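Local coordinates for protein predicted ATPase involved in replication control, Cdc46/Mcm family (Methanopyrus kandleri AV19, PDB 3F8T) that probably binds ATP and single-stranded DNA as a homolog of the MCM replicative helicase, at residues R44-V49 against K53-D58; R210-L215 against K223-Q228; E132-A137 against R287-R292; E424-T429 against I478-V483. The protein carries 2 engineered substitutions. All coordinates share one frame; numbering follows the deposited sequence.

Interaction 1 of 4, residues R44-V49 against K53-D58; sequences RSLARV and KPVVLD. Engineered in segment 44-49: Ala47 (natural residue Arg).
Ser45, in the last turn of helix 40-47, reaches across to the start of strand 55-58 and carries the direct polar link between the two segments. Its OG accepts the backbone N-H of Val56 at 2.8 Å, nearly straight at 168°. The hydroxyl gets there because OG lies between the backbone N and the carbonyl carbon (chi1 64°), a position that also keeps it hydrogen-bonded to Ser41 O and Phe42 O one turn back in the helix. With an alanine here the OG acceptor is gone, and the Val56 N-H would probably lose its mate, weakening the tie between helix and strand. A second polar link is indirect: a water donates to Ser45 O at 2.6 Å and, more weakly, to Lys53 O at 3.2 Å, bridging the end of the helix to the loop that leads into the strand.

The apolar part centres on Val55. Its CG2, anti to the carbonyl carbon, takes Val49 CG1 at 3.3 Å, tighter than ordinary van der Waals contact, and Leu46 CD1 at 3.9 Å. At the exposed margin Arg48 lies obliquely by the aliphatic chain of Lys53, its NH2 4.4 Å from Lys53 CG, and the two charged ends do not meet.

The contact is a tight helix-to-strand connection in the N-terminal domain. Helix 74-88 packs against the valine cluster through Val85, which touches Leu46 and Val55, while strand 55-58 runs parallel to strand 96-99 and bonds to its backbone.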
loop_
_atom_site.group_PDB
_atom_site.type_symbol
_atom_site.label_atom_id
_atom_site.label_comp_id
_atom_site.label_asym_id
_atom_site.label_seq_id
_atom_site.Cartn_x
_atom_site.Cartn_y
_atom_site.Cartn_z
ATOM N N ARG A 44 -5.786 -28.306 24.996
ATOM C CA ARG A 44 -4.597 -28.685 24.208
ATOM C C ARG A 44 -3.418 -27.754 24.446
ATOM O O ARG A 44 -2.292 -28.221 24.671
ATOM C CB ARG A 44 -4.900 -28.760 22.705
ATOM C CG ARG A 44 -5.963 -29.779 22.283
ATOM C CD ARG A 44 -5.980 -31.056 23.136
ATOM N NE ARG A 44 -5.017 -32.066 22.690
ATOM C CZ ARG A 44 -3.991 -32.519 23.413
ATOM N NH1 ARG A 44 -3.763 -32.063 24.643
ATOM N NH2 ARG A 44 -3.187 -33.439 22.901
ATOM N N SER A 45 -3.677 -26.443 24.408
ATOM C CA SER A 45 -2.636 -25.449 24.653
ATOM C C SER A 45 -2.176 -25.444 26.104
ATOM O O SER A 45 -0.997 -25.245 26.368
ATOM C CB SER A 45 -3.056 -24.043 24.201
ATOM O OG SER A 45 -4.167 -23.545 24.932
ATOM N N LEU A 46 -3.095 -25.681 27.043
ATOM C CA LEU A 46 -2.724 -25.749 28.458
ATOM C C LEU A 46 -1.711 -26.863 28.695
ATOM O O LEU A 46 -0.793 -26.709 29.501
ATOM C CB LEU A 46 -3.946 -25.927 29.368
ATOM C CG LEU A 46 -3.697 -25.612 30.852
ATOM C CD1 LEU A 46 -3.110 -24.209 31.047
ATOM C CD2 LEU A 46 -4.971 -25.766 31.659
ATOM N N ALA A 47 -1.875 -27.968 27.970
ATOM C CA ALA A 47 -0.969 -29.113 28.055
ATOM C C ALA A 47 0.408 -28.812 27.455
ATOM O O ALA A 47 1.402 -29.452 27.814
ATOM C CB ALA A 47 -1.592 -30.332 27.372
ATOM N N ARG A 48 0.456 -27.831 26.556
ATOM C CA ARG A 48 1.664 -27.474 25.809
ATOM C C ARG A 48 2.389 -26.247 26.382
ATOM O O ARG A 48 3.261 -25.690 25.719
ATOM C CB ARG A 48 1.291 -27.196 24.341
ATOM C CG ARG A 48 0.894 -28.415 23.510
ATOM C CD ARG A 48 2.094 -28.992 22.768
ATOM N NE ARG A 48 2.545 -28.124 21.678
ATOM C CZ ARG A 48 3.797 -28.053 21.235
ATOM N NH1 ARG A 48 4.749 -28.787 21.794
ATOM N NH2 ARG A 48 4.105 -27.235 20.241
ATOM N N VAL A 49 2.031 -25.825 27.598
ATOM C CA VAL A 49 2.486 -24.529 28.139
ATOM C C VAL A 49 3.970 -24.451 28.483
ATOM O O VAL A 49 4.544 -23.357 28.510
ATOM C CB VAL A 49 1.689 -24.068 29.387
ATOM C CG1 VAL A 49 0.317 -23.605 28.993
ATOM C CG2 VAL A 49 1.643 -25.160 30.466
ATOM N N LYS A 53 4.537 -21.850 24.507
ATOM C CA LYS A 53 3.404 -21.446 23.666
ATOM C C LYS A 53 2.278 -20.880 24.538
ATOM O O LYS A 53 2.044 -21.369 25.641
ATOM C CB LYS A 53 2.872 -22.634 22.847
ATOM C CG LYS A 53 3.792 -23.134 21.723
ATOM C CD LYS A 53 3.425 -22.550 20.353
ATOM C CE LYS A 53 4.508 -22.856 19.301
ATOM N NZ LYS A 53 5.777 -22.088 19.569
ATOM N N PRO A 54 1.595 -19.829 24.058
ATOM C CA PRO A 54 0.534 -19.250 24.878
ATOM C C PRO A 54 -0.663 -20.184 24.983
ATOM O O PRO A 54 -0.874 -21.030 24.111
ATOM C CB PRO A 54 0.141 -17.986 24.106
ATOM C CG PRO A 54 1.270 -17.744 23.140
ATOM C CD PRO A 54 1.755 -19.099 22.787
ATOM N N VAL A 55 -1.430 -20.039 26.056
ATOM C CA VAL A 55 -2.686 -20.752 26.163
ATOM C C VAL A 55 -3.661 -20.035 25.231
ATOM O O VAL A 55 -3.666 -18.809 25.153
ATOM C CB VAL A 55 -3.175 -20.818 27.620
ATOM C CG1 VAL A 55 -4.402 -21.679 27.731
ATOM C CG2 VAL A 55 -2.070 -21.402 28.496
ATOM N N VAL A 56 -4.454 -20.805 24.496
ATOM C CA VAL A 56 -5.286 -20.251 23.432
ATOM C C VAL A 56 -6.756 -20.533 23.698
ATOM O O VAL A 56 -7.137 -21.668 23.988
ATOM C CB VAL A 56 -4.875 -20.830 22.035
ATOM C CG1 VAL A 56 -5.962 -20.611 21.002
ATOM C CG2 VAL A 56 -3.572 -20.198 21.550
ATOM N N LEU A 57 -7.579 -19.491 23.621
ATOM C CA LEU A 57 -9.026 -19.668 23.657
ATOM C C LEU A 57 -9.605 -19.319 22.300
ATOM O O LEU A 57 -9.549 -18.177 21.883
ATOM C CB LEU A 57 -9.688 -18.813 24.752
ATOM C CG LEU A 57 -11.235 -18.755 24.776
ATOM C CD1 LEU A 57 -11.890 -20.142 24.919
ATOM C CD2 LEU A 57 -11.711 -17.841 25.889
ATOM N N ASP A 58 -10.154 -20.325 21.621
ATOM C CA ASP A 58 -10.848 -20.105 20.364
ATOM C C ASP A 58 -12.323 -19.916 20.680
ATOM O O ASP A 58 -13.032 -20.872 21.054
ATOM C CB ASP A 58 -10.634 -21.268 19.387
ATOM C CG ASP A 58 -11.131 -20.945 17.988
ATOM O OD1 ASP A 58 -12.211 -20.347 17.879
ATOM O OD2 ASP A 58 -10.453 -21.286 16.991
HETATM O O HOH W 1 0.735 -24.144 24.808
#

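Interaction 2 of 4, residues R210-L215 against K223-Q228; sequences RAIAPL and KMLALQ
Ile212, in the last turn of helix 204-212, pushes its side chain against helix 219-229 and accounts for every contact within 4.5 Å between the two segments. The tight end is its CD1, which abuts the backbone of Ala226: it stands 3.3 Å from Ala226 N and 3.5 Å from Ala226 CA, with the methyl CB farther off at 4.0 Å. The extended second torsion (chi2 168°) carries CD1 this far, while the other branch, CG2, meets Leu225 CD1 at 3.7 Å. One isoleucine thus straddles two consecutive residues of the facing helix. Replacing it with an alanine would remove both branches and is likely to open a gap beside Leu225 and Ala226.

Away from this knot the contact thins out quickly. Ala213 leaves helical geometry, and the chain turns off through the exposed Pro214 and Leu215. Nearer the solvent, Arg210 and Lys223 carry like charges, Arg210 NH2 staying 6.7 Å from Lys223 NZ, and Arg210 is engaged in a salt bridge with Glu219.

Leu225 also touches Leu343 of the central strand 341-346, which sets helix 219-229 against the core sheet of the P-loop domain, while Ala226 adds a contact to Phe208 of helix 204-212. With no hydrogen bond between the segments, cohesion here rests on the shape of buried aliphatic groups, and the charged groups keep to the edge.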
loop_
_atom_site.group_PDB
_atom_site.type_symbol
_atom_site.label_atom_id
_atom_site.label_comp_id
_atom_site.label_asym_id
_atom_site.label_seq_id
_atom_site.Cartn_x
_atom_site.Cartn_y
_atom_site.Cartn_z
ATOM N N ARG A 210 -10.887 6.958 -19.317
ATOM C CA ARG A 210 -11.980 7.926 -19.310
ATOM C C ARG A 210 -12.432 8.269 -17.899
ATOM O O ARG A 210 -12.797 9.417 -17.613
ATOM C CB ARG A 210 -13.150 7.426 -20.157
ATOM C CG ARG A 210 -13.053 7.887 -21.612
ATOM C CD ARG A 210 -12.908 6.747 -22.578
ATOM N NE ARG A 210 -12.981 7.180 -23.978
ATOM C CZ ARG A 210 -11.972 7.728 -24.655
ATOM N NH1 ARG A 210 -12.134 8.074 -25.928
ATOM N NH2 ARG A 210 -10.797 7.938 -24.063
ATOM N N ALA A 211 -12.384 7.288 -17.001
ATOM C CA ALA A 211 -12.688 7.547 -15.602
ATOM C C ALA A 211 -11.717 8.575 -15.029
ATOM O O ALA A 211 -12.123 9.487 -14.318
ATOM C CB ALA A 211 -12.638 6.257 -14.797
ATOM N N ILE A 212 -10.439 8.435 -15.366
ATOM C CA ILE A 212 -9.392 9.303 -14.830
ATOM C C ILE A 212 -9.360 10.697 -15.448
ATOM O O ILE A 212 -9.232 11.708 -14.736
ATOM C CB ILE A 212 -7.991 8.649 -14.983
ATOM C CG1 ILE A 212 -7.909 7.365 -14.147
ATOM C CG2 ILE A 212 -6.890 9.644 -14.587
ATOM C CD1 ILE A 212 -6.690 6.500 -14.463
ATOM N N ALA A 213 -9.461 10.758 -16.770
ATOM C CA ALA A 213 -9.264 12.013 -17.487
ATOM C C ALA A 213 -10.213 12.105 -18.671
ATOM O O ALA A 213 -9.823 11.820 -19.800
ATOM C CB ALA A 213 -7.802 12.156 -17.940
ATOM N N PRO A 214 -11.469 12.491 -18.404
ATOM C CA PRO A 214 -12.524 12.484 -19.415
ATOM C C PRO A 214 -12.544 13.708 -20.346
ATOM O O PRO A 214 -13.350 13.741 -21.283
ATOM C CB PRO A 214 -13.806 12.426 -18.570
ATOM C CG PRO A 214 -13.461 13.118 -17.317
ATOM C CD PRO A 214 -11.972 12.951 -17.094
ATOM N N LEU A 215 -11.679 14.693 -20.111
ATOM C CA LEU A 215 -11.685 15.918 -20.926
ATOM C C LEU A 215 -11.204 15.650 -22.353
ATOM O O LEU A 215 -10.335 14.793 -22.561
ATOM C CB LEU A 215 -10.869 17.040 -20.256
ATOM C CG LEU A 215 -11.383 17.542 -18.896
ATOM C CD1 LEU A 215 -10.576 18.742 -18.409
ATOM C CD2 LEU A 215 -12.894 17.874 -18.921
ATOM N N LYS A 223 -4.727 6.959 -20.368
ATOM C CA LYS A 223 -4.189 5.598 -20.527
ATOM C C LYS A 223 -2.921 5.416 -19.702
ATOM O O LYS A 223 -2.749 4.411 -19.041
ATOM C CB LYS A 223 -3.923 5.289 -21.998
ATOM C CG LYS A 223 -5.210 5.117 -22.844
ATOM C CD LYS A 223 -4.822 4.827 -24.269
ATOM C CE LYS A 223 -6.074 4.545 -25.105
ATOM N NZ LYS A 223 -5.693 4.456 -26.548
ATOM N N MET A 224 -2.038 6.411 -19.732
ATOM C CA MET A 224 -0.810 6.386 -18.909
ATOM C C MET A 224 -1.107 6.235 -17.414
ATOM O O MET A 224 -0.505 5.413 -16.730
ATOM C CB MET A 224 -0.024 7.681 -19.111
ATOM C CG MET A 224 0.557 7.851 -20.489
ATOM S SD MET A 224 1.478 9.418 -20.503
ATOM C CE MET A 224 2.122 9.291 -22.162
ATOM N N LEU A 225 -2.016 7.060 -16.906
ATOM C CA LEU A 225 -2.409 7.006 -15.500
ATOM C C LEU A 225 -3.167 5.728 -15.141
ATOM O O LEU A 225 -2.997 5.205 -14.041
ATOM C CB LEU A 225 -3.233 8.238 -15.125
ATOM C CG LEU A 225 -2.582 9.603 -15.406
ATOM C CD1 LEU A 225 -3.381 10.702 -14.729
ATOM C CD2 LEU A 225 -1.183 9.647 -14.900
ATOM N N ALA A 226 -4.022 5.248 -16.048
ATOM C CA ALA A 226 -4.678 3.943 -15.852
ATOM C C ALA A 226 -3.640 2.823 -15.664
ATOM O O ALA A 226 -3.687 2.065 -14.692
ATOM C CB ALA A 226 -5.591 3.624 -17.017
ATOM N N LEU A 227 -2.675 2.742 -16.574
ATOM C CA LEU A 227 -1.670 1.688 -16.481
ATOM C C LEU A 227 -0.758 1.899 -15.259
ATOM O O LEU A 227 -0.321 0.948 -14.622
ATOM C CB LEU A 227 -0.883 1.581 -17.799
ATOM C CG LEU A 227 -1.723 1.105 -19.007
ATOM C CD1 LEU A 227 -0.965 1.331 -20.289
ATOM C CD2 LEU A 227 -2.123 -0.377 -18.881
ATOM N N GLN A 228 -0.475 3.147 -14.909
ATOM C CA GLN A 228 0.240 3.385 -13.642
ATOM C C GLN A 228 -0.461 2.749 -12.415
ATOM O O GLN A 228 0.188 2.089 -11.597
ATOM C CB GLN A 228 0.499 4.878 -13.410
ATOM C CG GLN A 228 1.200 5.142 -12.069
ATOM C CD GLN A 228 1.430 6.604 -11.828
ATOM O OE1 GLN A 228 0.516 7.416 -11.995
ATOM N NE2 GLN A 228 2.663 6.965 -11.441
#

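Interaction 3 of 4, residues E132-A137 against R287-R292; sequences ERLEHA and RGWALR
Strand 118-130 of the OB fold pairs antiparallel with both 134-140 and 289-293, and near the turn that follows it Leu134 of one neighbour meets Trp289 of the other. The hairpin 281-285/289-293 belongs to the P-loop domain, where its position is consistent with the helix-2 insert of MCM proteins; here it extends the sheet of the OB fold, so the contact lies where two domains join.

Trp289 bridges the gap with its six-membered ring. CH2 touches Leu134 CD1 at 3.8 Å, and CZ2 lies 4.1 Å from Leu134 CA and 4.2 Å from Arg133 O, the ring being approached obliquely. The indole swings over because its CG sits between the backbone N and the carbonyl carbon (chi1 54°). Its NE1 hydrogen-bonds to Ala131 O in the turn, and its backbone bonds to Gly130. Leu134 and Trp289 both rest on Val128 of the intervening strand. Just beyond, Glu135 and His136 face Arg129 together, a classic beta bulge.

Between the segments themselves the chemistry is a small apolar touch at the surface; the stronger ties, backbone pairing and the indole N-H bond, run through strand 118-130 and its turn, which couple the two domains.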
loop_
_atom_site.group_PDB
_atom_site.type_symbol
_atom_site.label_atom_id
_atom_site.label_comp_id
_atom_site.label_asym_id
_atom_site.label_seq_id
_atom_site.Cartn_x
_atom_site.Cartn_y
_atom_site.Cartn_z
ATOM N N GLU A 132 15.373 0.918 24.638
ATOM C CA GLU A 132 16.064 -0.347 24.444
ATOM C C GLU A 132 15.151 -1.260 23.621
ATOM O O GLU A 132 15.625 -2.025 22.775
ATOM C CB GLU A 132 16.386 -0.970 25.809
ATOM C CG GLU A 132 17.296 -2.178 25.772
ATOM C CD GLU A 132 16.575 -3.477 25.437
ATOM O OE1 GLU A 132 17.235 -4.363 24.862
ATOM O OE2 GLU A 132 15.361 -3.616 25.739
ATOM N N ARG A 133 13.843 -1.137 23.862
ATOM C CA ARG A 133 12.823 -1.978 23.247
ATOM C C ARG A 133 11.831 -1.138 22.432
ATOM O O ARG A 133 11.573 0.022 22.758
ATOM C CB ARG A 133 12.074 -2.736 24.350
ATOM C CG ARG A 133 11.182 -3.873 23.868
ATOM C CD ARG A 133 10.494 -4.599 25.026
ATOM N NE ARG A 133 9.537 -3.757 25.754
ATOM C CZ ARG A 133 8.489 -4.223 26.437
ATOM N NH1 ARG A 133 8.246 -5.534 26.491
ATOM N NH2 ARG A 133 7.674 -3.377 27.062
ATOM N N LEU A 134 11.296 -1.728 21.367
ATOM C CA LEU A 134 10.165 -1.155 20.632
ATOM C C LEU A 134 8.913 -1.275 21.508
ATOM O O LEU A 134 8.535 -2.379 21.901
ATOM C CB LEU A 134 10.006 -1.891 19.297
ATOM C CG LEU A 134 8.789 -1.710 18.398
ATOM C CD1 LEU A 134 8.638 -0.261 17.959
ATOM C CD2 LEU A 134 8.913 -2.629 17.184
ATOM N N GLU A 135 8.277 -0.143 21.820
ATOM C CA GLU A 135 7.262 -0.094 22.883
ATOM C C GLU A 135 5.870 0.367 22.468
ATOM O O GLU A 135 4.884 -0.163 22.967
ATOM C CB GLU A 135 7.731 0.803 24.039
ATOM C CG GLU A 135 9.016 0.343 24.723
ATOM C CD GLU A 135 9.589 1.367 25.688
ATOM O OE1 GLU A 135 9.165 2.551 25.653
ATOM O OE2 GLU A 135 10.482 0.986 26.486
ATOM N N HIS A 136 5.797 1.381 21.605
ATOM C CA HIS A 136 4.528 2.014 21.252
ATOM C C HIS A 136 4.408 2.220 19.750
ATOM O O HIS A 136 5.409 2.420 19.062
ATOM C CB HIS A 136 4.400 3.390 21.899
ATOM C CG HIS A 136 4.236 3.358 23.386
ATOM N ND1 HIS A 136 3.003 3.427 23.998
ATOM C CD2 HIS A 136 5.150 3.289 24.384
ATOM C CE1 HIS A 136 3.163 3.385 25.310
ATOM N NE2 HIS A 136 4.455 3.298 25.569
ATOM N N ALA A 137 3.176 2.200 19.257
ATOM C CA ALA A 137 2.914 2.536 17.868
ATOM C C ALA A 137 1.651 3.374 17.752
ATOM O O ALA A 137 0.778 3.359 18.647
ATOM C CB ALA A 137 2.806 1.270 17.025
ATOM N N ARG A 287 14.872 11.127 25.324
ATOM C CA ARG A 287 14.716 10.106 26.379
ATOM C C ARG A 287 14.159 8.802 25.783
ATOM O O ARG A 287 13.256 8.175 26.345
ATOM C CB ARG A 287 13.823 10.623 27.519
ATOM N N GLY A 288 14.720 8.414 24.636
ATOM C CA GLY A 288 14.190 7.338 23.800
ATOM C C GLY A 288 14.237 7.769 22.343
ATOM O O GLY A 288 14.856 8.780 22.006
ATOM N N TRP A 289 13.584 7.001 21.479
ATOM C CA TRP A 289 13.541 7.296 20.046
ATOM C C TRP A 289 12.116 7.134 19.509
ATOM O O TRP A 289 11.365 6.289 19.986
ATOM C CB TRP A 289 14.510 6.389 19.273
ATOM C CG TRP A 289 14.288 4.932 19.537
ATOM C CD1 TRP A 289 14.944 4.155 20.458
ATOM C CD2 TRP A 289 13.333 4.072 18.894
ATOM N NE1 TRP A 289 14.460 2.867 20.419
ATOM C CE2 TRP A 289 13.469 2.789 19.472
ATOM C CE3 TRP A 289 12.378 4.260 17.879
ATOM C CZ2 TRP A 289 12.683 1.698 19.074
ATOM C CZ3 TRP A 289 11.598 3.179 17.486
ATOM C CH2 TRP A 289 11.755 1.914 18.080
ATOM N N ALA A 290 11.753 7.954 18.531
ATOM C CA ALA A 290 10.480 7.787 17.819
ATOM C C ALA A 290 10.748 7.881 16.326
ATOM O O ALA A 290 11.510 8.743 15.891
ATOM C CB ALA A 290 9.490 8.836 18.247
ATOM N N LEU A 291 10.142 6.984 15.552
ATOM C CA LEU A 291 10.299 6.983 14.108
ATOM C C LEU A 291 8.921 7.142 13.457
ATOM O O LEU A 291 8.049 6.289 13.646
ATOM C CB LEU A 291 10.962 5.685 13.658
ATOM C CG LEU A 291 11.257 5.517 12.165
ATOM C CD1 LEU A 291 12.273 6.551 11.693
ATOM C CD2 LEU A 291 11.731 4.098 11.863
ATOM N N ARG A 292 8.739 8.240 12.717
ATOM C CA ARG A 292 7.446 8.596 12.118
ATOM C C ARG A 292 7.528 8.580 10.584
ATOM O O ARG A 292 8.428 9.195 9.986
ATOM C CB ARG A 292 6.969 9.975 12.616
ATOM C CG ARG A 292 5.793 10.518 11.805
ATOM C CD ARG A 292 4.955 11.565 12.501
ATOM N NE ARG A 292 3.640 11.616 11.854
ATOM C CZ ARG A 292 2.567 10.919 12.242
ATOM N NH1 ARG A 292 2.610 10.127 13.322
ATOM N NH2 ARG A 292 1.430 11.030 11.560
#

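Interaction 4 of 4, residues E424-T429 against I478-V483; sequences EHWYET and IAAELV
The carbonyl oxygen of His425 is gripped twice by Thr429, four residues on in helix 417-439: the hydroxyl OG1 donates to it at 2.9 Å and the backbone N at 2.9 Å, from opposite faces of the carbonyl plane. OG1 comes in 36° out of that plane and also lies over one face of the His425 ring. Between these two residues Trp426 turns to the other helix. With its CG anti to the backbone N (chi1 174°), the indole reaches out to helix 473-489 and presents a face to Ala480. Ala480 CB stands 3.6 Å from the centroid of the Trp426 five-membered ring and 21° off its normal, a CH-pi contact, and is 3.4 Å from Trp426 NE1.

These helices, with 449-465, form the helical lid typical of AAA+ ATPases, here the MCM AAA-lid domain. Val455 of helix 449-465 touches both Trp426 and Val483, so a third helix adds to the buried cluster. At the far end of the indole, CH2 and CZ2 each lie 4.1 Å from Val483 CG1, the two side chains crossing at about a right angle. The indole NE1 hydrogen-bonds to Asp484 OD2, just past Val483, which gives the indole N-H of this buried side chain a partner and probably limits rotation of the ring.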
loop_
_atom_site.group_PDB
_atom_site.type_symbol
_atom_site.label_atom_id
_atom_site.label_comp_id
_atom_site.label_asym_id
_atom_site.label_seq_id
_atom_site.Cartn_x
_atom_site.Cartn_y
_atom_site.Cartn_z
ATOM N N GLU A 424 11.583 -6.547 -28.265
ATOM C CA GLU A 424 12.944 -6.379 -28.790
ATOM C C GLU A 424 12.948 -5.702 -30.172
ATOM O O GLU A 424 13.806 -4.847 -30.449
ATOM C CB GLU A 424 13.729 -7.705 -28.719
ATOM C CG GLU A 424 13.965 -8.088 -27.240
ATOM C CD GLU A 424 14.805 -9.338 -26.990
ATOM O OE1 GLU A 424 14.617 -10.365 -27.690
ATOM O OE2 GLU A 424 15.628 -9.294 -26.036
ATOM N N HIS A 425 11.956 -6.044 -30.992
ATOM C CA HIS A 425 11.771 -5.465 -32.328
ATOM C C HIS A 425 11.463 -3.970 -32.278
ATOM O O HIS A 425 12.080 -3.182 -32.998
ATOM C CB HIS A 425 10.649 -6.193 -33.082
ATOM C CG HIS A 425 10.375 -5.638 -34.448
ATOM N ND1 HIS A 425 11.264 -5.760 -35.496
ATOM C CD2 HIS A 425 9.306 -4.964 -34.940
ATOM C CE1 HIS A 425 10.755 -5.193 -36.574
ATOM N NE2 HIS A 425 9.569 -4.697 -36.262
ATOM N N TRP A 426 10.484 -3.589 -31.453
ATOM C CA TRP A 426 10.205 -2.173 -31.212
ATOM C C TRP A 426 11.491 -1.438 -30.823
ATOM O O TRP A 426 11.822 -0.407 -31.395
ATOM C CB TRP A 426 9.159 -2.003 -30.105
ATOM C CG TRP A 426 8.944 -0.568 -29.727
ATOM C CD1 TRP A 426 8.111 0.320 -30.336
ATOM C CD2 TRP A 426 9.600 0.154 -28.679
ATOM N NE1 TRP A 426 8.187 1.542 -29.718
ATOM C CE2 TRP A 426 9.099 1.472 -28.703
ATOM C CE3 TRP A 426 10.559 -0.187 -27.717
ATOM C CZ2 TRP A 426 9.521 2.452 -27.804
ATOM C CZ3 TRP A 426 10.981 0.799 -26.814
ATOM C CH2 TRP A 426 10.464 2.094 -26.870
ATOM N N TYR A 427 12.206 -1.988 -29.847
ATOM C CA TYR A 427 13.385 -1.338 -29.286
ATOM C C TYR A 427 14.471 -1.093 -30.327
ATOM O O TYR A 427 14.959 0.029 -30.458
ATOM C CB TYR A 427 13.937 -2.179 -28.133
ATOM C CG TYR A 427 15.055 -1.540 -27.327
ATOM C CD1 TYR A 427 14.971 -0.216 -26.894
ATOM C CD2 TYR A 427 16.178 -2.286 -26.956
ATOM C CE1 TYR A 427 15.996 0.360 -26.124
ATOM C CE2 TYR A 427 17.204 -1.724 -26.185
ATOM C CZ TYR A 427 17.109 -0.405 -25.785
ATOM O OH TYR A 427 18.117 0.142 -25.028
ATOM N N GLU A 428 14.828 -2.143 -31.064
ATOM C CA GLU A 428 15.855 -2.053 -32.101
ATOM C C GLU A 428 15.424 -1.118 -33.240
ATOM O O GLU A 428 16.221 -0.311 -33.705
ATOM C CB GLU A 428 16.250 -3.446 -32.615
ATOM C CG GLU A 428 15.200 -4.162 -33.478
ATOM C CD GLU A 428 15.580 -5.603 -33.831
ATOM O OE1 GLU A 428 16.608 -6.102 -33.312
ATOM O OE2 GLU A 428 14.843 -6.242 -34.621
ATOM N N THR A 429 14.162 -1.211 -33.659
ATOM C CA THR A 429 13.616 -0.364 -34.726
ATOM C C THR A 429 13.660 1.127 -34.324
ATOM O O THR A 429 14.057 1.988 -35.122
ATOM C CB THR A 429 12.176 -0.830 -35.127
ATOM O OG1 THR A 429 12.236 -2.137 -35.725
ATOM C CG2 THR A 429 11.522 0.114 -36.111
ATOM N N ILE A 478 0.428 -1.629 -27.049
ATOM C CA ILE A 478 -0.222 -0.542 -26.323
ATOM C C ILE A 478 0.804 0.278 -25.533
ATOM O O ILE A 478 0.797 1.511 -25.574
ATOM C CB ILE A 478 -1.300 -1.094 -25.375
ATOM C CG1 ILE A 478 -2.521 -1.542 -26.168
ATOM C CG2 ILE A 478 -1.680 -0.052 -24.292
ATOM C CD1 ILE A 478 -3.470 -2.426 -25.341
ATOM N N ALA A 479 1.666 -0.428 -24.804
ATOM C CA ALA A 479 2.782 0.174 -24.060
ATOM C C ALA A 479 3.707 1.030 -24.960
ATOM O O ALA A 479 4.029 2.184 -24.638
ATOM C CB ALA A 479 3.571 -0.925 -23.377
ATOM N N ALA A 480 4.115 0.465 -26.091
ATOM C CA ALA A 480 5.030 1.139 -27.010
ATOM C C ALA A 480 4.420 2.402 -27.600
ATOM O O ALA A 480 5.113 3.405 -27.751
ATOM C CB ALA A 480 5.438 0.188 -28.137
ATOM N N GLU A 481 3.128 2.359 -27.927
ATOM C CA GLU A 481 2.422 3.548 -28.436
ATOM C C GLU A 481 2.469 4.691 -27.422
ATOM O O GLU A 481 2.649 5.846 -27.791
ATOM C CB GLU A 481 0.972 3.205 -28.784
ATOM C CG GLU A 481 0.239 4.271 -29.612
ATOM C CD GLU A 481 -0.474 5.335 -28.774
ATOM O OE1 GLU A 481 -1.021 5.012 -27.686
ATOM O OE2 GLU A 481 -0.498 6.505 -29.221
ATOM N N LEU A 482 2.329 4.371 -26.137
ATOM C CA LEU A 482 2.401 5.410 -25.098
ATOM C C LEU A 482 3.790 5.980 -24.913
ATOM O O LEU A 482 3.936 7.186 -24.734
ATOM C CB LEU A 482 1.885 4.885 -23.754
ATOM C CG LEU A 482 0.398 4.517 -23.725
ATOM C CD1 LEU A 482 0.069 3.813 -22.413
ATOM C CD2 LEU A 482 -0.534 5.711 -23.956
ATOM N N VAL A 483 4.814 5.123 -24.942
ATOM C CA VAL A 483 6.191 5.602 -24.814
ATOM C C VAL A 483 6.530 6.467 -26.033
ATOM O O VAL A 483 7.053 7.577 -25.882
ATOM C CB VAL A 483 7.226 4.445 -24.596
ATOM C CG1 VAL A 483 8.675 4.979 -24.640
ATOM C CG2 VAL A 483 6.985 3.764 -23.257
#

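Overall arrangement
Interactions 2 and 4 are buried and rely on side-chain packing without hydrogen bonds between their segments; interaction 3 is a surface contact, and interaction 1 is partly buried and alone makes a direct hydrogen bond across its segments. Interactions 2 and 4 also adjoin: helix 219-229 of the P-loop domain packs on helix 473-489 of the lid, with Leu227 CD1 3.4 Å from Leu482 CD1, so the two form a continuous apolar region, aliphatic in one and centred on an indole in the other. Interaction 1 lies apart in the N-terminal domain, its centre about 60 Å from that of interaction 4. Interaction 3 joins the OB fold to the P-loop domain.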